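Local coordinates for USG-1 protein homolog (Pseudomonas aeruginosa, PDB 2HJS), which probably acts as a dimeric, NAD- or NADP-dependent oxidoreductase of aldehyde or oxo groups in the aspartate-semialdehyde dehydrogenase family, at residues A10-T15 with G59-F64; R35-A40 with S67-A72. All coordinates share one frame; numbering follows the deposited sequence.

Overall arrangement
From the N terminus the chain runs through strand 9-12, passes through helix 17-28 to strand 36-40, adds strands 48-51 and 54-60, and returns to strand 71-74. Interaction 1 closes the loop from 10-15 to 59-64; interaction 2 closes the one from 35-40 to 67-72. Their segments alternate along the chain, so the two loops cross, with centres about 8 Å apart. Strand 36-40 ties them together: Val11 N lies 2.8 Å from His37 O and Gly13 N 2.7 Å from Leu39 O, both probable hydrogen bonds. On the sheet face, Leu39 CD1 packs 3.5 Å from Phe64 CG. All four segments lie in the Rossmann-like domain, assigned to NAD binding in this family.

Interaction 1. Residues A10-T15 with G59-F64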
loop_
_atom_site.group_PDB
_atom_site.type_symbol
_atom_site.label_atom_id
_atom_site.label_comp_id
_atom_site.label_asym_id
_atom_site.label_seq_id
_atom_site.Cartn_x
_atom_site.Cartn_y
_atom_site.Cartn_z
ATOM N N ALA A 10 34.748 -14.041 -2.848
ATOM C CA ALA A 10 34.076 -14.057 -4.138
ATOM C C ALA A 10 32.732 -13.348 -3.988
ATOM O O ALA A 10 32.084 -13.493 -2.962
ATOM C CB ALA A 10 33.847 -15.485 -4.590
ATOM N N VAL A 11 32.325 -12.585 -5.001
ATOM C CA VAL A 11 30.943 -12.095 -5.094
ATOM C C VAL A 11 30.315 -12.654 -6.366
ATOM O O VAL A 11 30.674 -12.261 -7.478
ATOM C CB VAL A 11 30.824 -10.546 -5.055
ATOM C CG1 VAL A 11 29.354 -10.087 -5.230
ATOM C CG2 VAL A 11 31.419 -9.990 -3.751
ATOM N N VAL A 12 29.380 -13.578 -6.162
ATOM C CA VAL A 12 28.633 -14.242 -7.225
ATOM C C VAL A 12 27.409 -13.404 -7.524
ATOM O O VAL A 12 26.669 -13.029 -6.612
ATOM C CB VAL A 12 28.287 -15.685 -6.796
ATOM C CG1 VAL A 12 27.473 -16.389 -7.856
ATOM C CG2 VAL A 12 29.599 -16.474 -6.550
ATOM N N GLY A 13 27.239 -13.049 -8.794
ATOM C CA GLY A 13 26.154 -12.165 -9.237
ATOM C C GLY A 13 26.537 -10.700 -9.128
ATOM O O GLY A 13 25.703 -9.834 -8.886
ATOM N N ALA A 14 27.812 -10.426 -9.360
ATOM C CA ALA A 14 28.410 -9.135 -9.083
ATOM C C ALA A 14 27.836 -8.036 -9.959
ATOM O O ALA A 14 27.881 -6.877 -9.585
ATOM C CB ALA A 14 29.938 -9.210 -9.248
ATOM N N THR A 15 27.303 -8.399 -11.123
ATOM C CA THR A 15 26.809 -7.412 -12.094
ATOM C C THR A 15 25.316 -7.111 -11.875
ATOM O O THR A 15 24.758 -6.221 -12.495
ATOM C CB THR A 15 27.020 -7.896 -13.539
ATOM O OG1 THR A 15 26.335 -9.137 -13.713
ATOM C CG2 THR A 15 28.499 -8.122 -13.829
ATOM N N GLY A 59 34.359 -12.714 -13.872
ATOM C CA GLY A 59 34.593 -14.067 -14.388
ATOM C C GLY A 59 33.331 -14.911 -14.398
ATOM O O GLY A 59 32.323 -14.531 -13.807
ATOM N N ASP A 60 33.379 -16.044 -15.092
ATOM C CA ASP A 60 32.231 -16.942 -15.216
ATOM C C ASP A 60 32.174 -17.808 -13.966
ATOM O O ASP A 60 33.123 -18.523 -13.676
ATOM C CB ASP A 60 32.383 -17.811 -16.476
ATOM C CG ASP A 60 31.167 -18.716 -16.754
ATOM O OD1 ASP A 60 30.245 -18.873 -15.907
ATOM O OD2 ASP A 60 31.140 -19.298 -17.862
ATOM N N VAL A 61 31.067 -17.732 -13.225
ATOM C CA VAL A 61 30.875 -18.586 -12.049
ATOM C C VAL A 61 31.071 -20.089 -12.356
ATOM O O VAL A 61 31.585 -20.822 -11.516
ATOM C CB VAL A 61 29.530 -18.311 -11.316
ATOM C CG1 VAL A 61 28.321 -18.681 -12.185
ATOM C CG2 VAL A 61 29.488 -19.030 -9.972
ATOM N N ASP A 62 30.694 -20.532 -13.557
ATOM C CA ASP A 62 30.814 -21.950 -13.927
ATOM C C ASP A 62 32.266 -22.448 -13.947
ATOM O O ASP A 62 32.519 -23.611 -13.656
ATOM C CB ASP A 62 30.129 -22.249 -15.265
ATOM C CG ASP A 62 28.605 -22.210 -15.172
ATOM O OD1 ASP A 62 28.053 -22.123 -14.055
ATOM O OD2 ASP A 62 27.949 -22.275 -16.236
ATOM N N SER A 63 33.200 -21.553 -14.269
ATOM C CA SER A 63 34.633 -21.868 -14.351
ATOM C C SER A 63 35.401 -21.731 -13.037
ATOM O O SER A 63 36.557 -22.113 -12.978
ATOM C CB SER A 63 35.305 -20.944 -15.370
ATOM O OG SER A 63 34.820 -21.172 -16.682
ATOM N N PHE A 64 34.772 -21.183 -11.995
ATOM C CA PHE A 64 35.510 -20.700 -10.814
ATOM C C PHE A 64 35.880 -21.773 -9.798
ATOM O O PHE A 64 35.051 -22.633 -9.481
ATOM C CB PHE A 64 34.727 -19.573 -10.114
ATOM C CG PHE A 64 35.505 -18.868 -9.022
ATOM C CD1 PHE A 64 36.547 -17.989 -9.340
ATOM C CD2 PHE A 64 35.187 -19.070 -7.672
ATOM C CE1 PHE A 64 37.258 -17.322 -8.338
ATOM C CE2 PHE A 64 35.894 -18.404 -6.664
ATOM C CZ PHE A 64 36.942 -17.536 -7.004
#
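Val61, which meets Val12 across this contact, is held in an Asx turn: Asp62 N donates to Asp60 OD1 over 2.9 Å, with an N-H...O angle of 156°. The amide reaches that oxygen from above the carboxylate plane. Two backbone bonds continue the bend, Ser63 N to Asp60 O at 3.1 Å and Phe64 N to Val61 O at 3.2 Å, and together they wind 61-63 into a short 3-10 segment. The chain thereby turns away from the end of strand 54-60 with the CA-CB bonds of both Val61 and Phe64 directed toward 10-15. Strand 36-40 lies between strands 9-12 and 54-60 in the sheet, so the two segments are not paired neighbours; their meeting is entirely apolar and buries 122 Å² in sum. At one point Val61 CG2 comes within 3.9 Å of Val12 CG1, each of these methyls anti to its own backbone nitrogen, and the two side chains cross at about a right angle. At the other, Ala10 CB meets the Phe64 ring obliquely, 4.1 Å from CE2. Strand 9-12 is the first strand of a Rossmann-like fold, and the turn after it, Gly13-Ala14-Thr15, opens the glycine-rich loop of the fold, consistent with dinucleotide binding in this family; Gly13 has a positive phi, which favours glycine. Ala10 and Val12, the touching residues of strand 9-12, lie just ahead of that loop. Phe64 reaches Ala10 because its CG stands anti to the backbone N (chi1 -171°). Its ring also packs edge-to-face with Phe66. Helix 78-90 borders the valine pair, with Val80 against Val12 and His84 against Val61, while His84 NE2 is hydrogen-bonded to Asp62 OD1.

Interaction 2. Residues R35-A40 with S67-A72; sequences RLHLLA and SSVGLA
The imidazole of His37 meets Val69 CG1 obliquely, CD2 being the nearest ring atom at 3.4 Å, while a water lies at the ring edge, in its plane, 2.8 Å from NE2. The ring of Phe64 also touches it, the two planes inclined by about 55°. The CA-CB bond of His37 is directed toward 67-72, and with CG beside the backbone N (chi1 -59°), anti to the carbonyl carbon, the ring lies against Val69. The edge water carries the polar part of the contact: it donates to Ser68 O at 2.8 Å and so links ring and backbone indirectly. Ser68 O has a second partner in Asn8 ND2. The Ser68 hydroxyl stands 4.5 Å from His37 NE2, as measured to OG, and is hydrogen-bonded instead to Asp65 O. Only 91 Å² is buried in sum, most of it on His37 and Val69, which makes this a small, partly water-mediated junction. In the Rossmann-like sheet, strands 36-40 and 71-74 lie on opposite sides of strand 9-12; Val69, in the loop entering strand 71-74, packs on Ala10 of that central strand and reaches over to His37 on the far one.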
loop_
_atom_site.group_PDB
_atom_site.type_symbol
_atom_site.label_atom_id
_atom_site.label_comp_id
_atom_site.label_asym_id
_atom_site.label_seq_id
_atom_site.Cartn_x
_atom_site.Cartn_y
_atom_site.Cartn_z
ATOM N N ARG A 35 42.171 -10.927 -1.702
ATOM C CA ARG A 35 41.760 -10.891 -3.097
ATOM C C ARG A 35 40.249 -10.948 -3.213
ATOM O O ARG A 35 39.583 -11.623 -2.416
ATOM C CB ARG A 35 42.408 -12.028 -3.882
ATOM C CG ARG A 35 43.924 -11.937 -3.933
ATOM C CD ARG A 35 44.515 -13.116 -4.699
ATOM N NE ARG A 35 45.965 -13.250 -4.499
ATOM C CZ ARG A 35 46.896 -12.725 -5.290
ATOM N NH1 ARG A 35 46.545 -12.016 -6.347
ATOM N NH2 ARG A 35 48.182 -12.908 -5.020
ATOM N N LEU A 36 39.723 -10.179 -4.172
ATOM C CA LEU A 36 38.312 -10.148 -4.496
ATOM C C LEU A 36 38.080 -10.717 -5.897
ATOM O O LEU A 36 38.723 -10.292 -6.857
ATOM C CB LEU A 36 37.757 -8.721 -4.400
ATOM C CG LEU A 36 36.281 -8.510 -4.755
ATOM C CD1 LEU A 36 35.316 -9.373 -3.922
ATOM C CD2 LEU A 36 35.859 -7.034 -4.706
ATOM N N HIS A 37 37.141 -11.655 -6.002
ATOM C CA HIS A 37 36.785 -12.258 -7.272
ATOM C C HIS A 37 35.318 -11.996 -7.566
ATOM O O HIS A 37 34.439 -12.406 -6.794
ATOM C CB HIS A 37 37.053 -13.770 -7.231
ATOM C CG HIS A 37 38.472 -14.117 -6.936
ATOM N ND1 HIS A 37 39.463 -14.044 -7.893
ATOM C CD2 HIS A 37 39.080 -14.517 -5.795
ATOM C CE1 HIS A 37 40.621 -14.392 -7.357
ATOM N NE2 HIS A 37 40.415 -14.691 -6.086
ATOM N N LEU A 38 35.060 -11.306 -8.671
ATOM C CA LEU A 38 33.714 -10.994 -9.122
ATOM C C LEU A 38 33.225 -12.021 -10.144
ATOM O O LEU A 38 33.886 -12.282 -11.129
ATOM C CB LEU A 38 33.680 -9.590 -9.727
ATOM C CG LEU A 38 34.203 -8.423 -8.881
ATOM C CD1 LEU A 38 33.926 -7.070 -9.548
ATOM C CD2 LEU A 38 33.611 -8.449 -7.490
ATOM N N LEU A 39 32.055 -12.602 -9.911
ATOM C CA LEU A 39 31.569 -13.652 -10.788
ATOM C C LEU A 39 30.149 -13.424 -11.202
ATOM O O LEU A 39 29.376 -12.822 -10.470
ATOM C CB LEU A 39 31.709 -15.018 -10.116
ATOM C CG LEU A 39 33.120 -15.341 -9.626
ATOM C CD1 LEU A 39 33.038 -16.372 -8.528
ATOM C CD2 LEU A 39 34.034 -15.802 -10.788
ATOM N N ALA A 40 29.811 -13.913 -12.386
ATOM C CA ALA A 40 28.441 -13.875 -12.884
ATOM C C ALA A 40 28.231 -15.043 -13.841
ATOM O O ALA A 40 29.140 -15.818 -14.067
ATOM C CB ALA A 40 28.166 -12.556 -13.573
ATOM N N SER A 67 37.744 -23.219 -3.940
ATOM C CA SER A 67 38.788 -23.462 -2.947
ATOM C C SER A 67 39.730 -22.241 -2.813
ATOM O O SER A 67 40.437 -22.088 -1.791
ATOM C CB SER A 67 39.557 -24.770 -3.225
ATOM O OG SER A 67 40.261 -24.684 -4.449
ATOM N N SER A 68 39.714 -21.347 -3.806
ATOM C CA SER A 68 40.623 -20.191 -3.789
ATOM C C SER A 68 40.151 -19.078 -2.855
ATOM O O SER A 68 40.917 -18.154 -2.535
ATOM C CB SER A 68 40.783 -19.620 -5.191
ATOM O OG SER A 68 39.560 -19.038 -5.609
ATOM N N VAL A 69 38.867 -19.151 -2.455
ATOM C CA VAL A 69 38.342 -18.137 -1.576
ATOM C C VAL A 69 37.942 -18.745 -0.223
ATOM O O VAL A 69 37.669 -19.977 -0.088
ATOM C CB VAL A 69 37.184 -17.303 -2.265
ATOM C CG1 VAL A 69 37.765 -16.436 -3.355
ATOM C CG2 VAL A 69 36.104 -18.203 -2.880
ATOM N N GLY A 70 37.902 -17.876 0.785
ATOM C CA GLY A 70 37.452 -18.254 2.120
ATOM C C GLY A 70 36.015 -17.845 2.455
ATOM O O GLY A 70 35.422 -18.401 3.376
ATOM N N LEU A 71 35.468 -16.861 1.738
ATOM C CA LEU A 71 34.085 -16.385 1.909
ATOM C C LEU A 71 33.458 -16.006 0.546
ATOM O O LEU A 71 34.156 -15.426 -0.298
ATOM C CB LEU A 71 34.033 -15.162 2.854
ATOM C CG LEU A 71 32.677 -14.456 3.130
ATOM C CD1 LEU A 71 31.640 -15.390 3.828
ATOM C CD2 LEU A 71 32.898 -13.208 3.991
ATOM N N ALA A 72 32.155 -16.329 0.341
ATOM C CA ALA A 72 31.435 -16.007 -0.899
ATOM C C ALA A 72 30.064 -15.422 -0.595
ATOM O O ALA A 72 29.287 -15.985 0.185
ATOM C CB ALA A 72 31.293 -17.206 -1.805
HETATM O O HOH W 1 41.891 -16.057 -4.114
#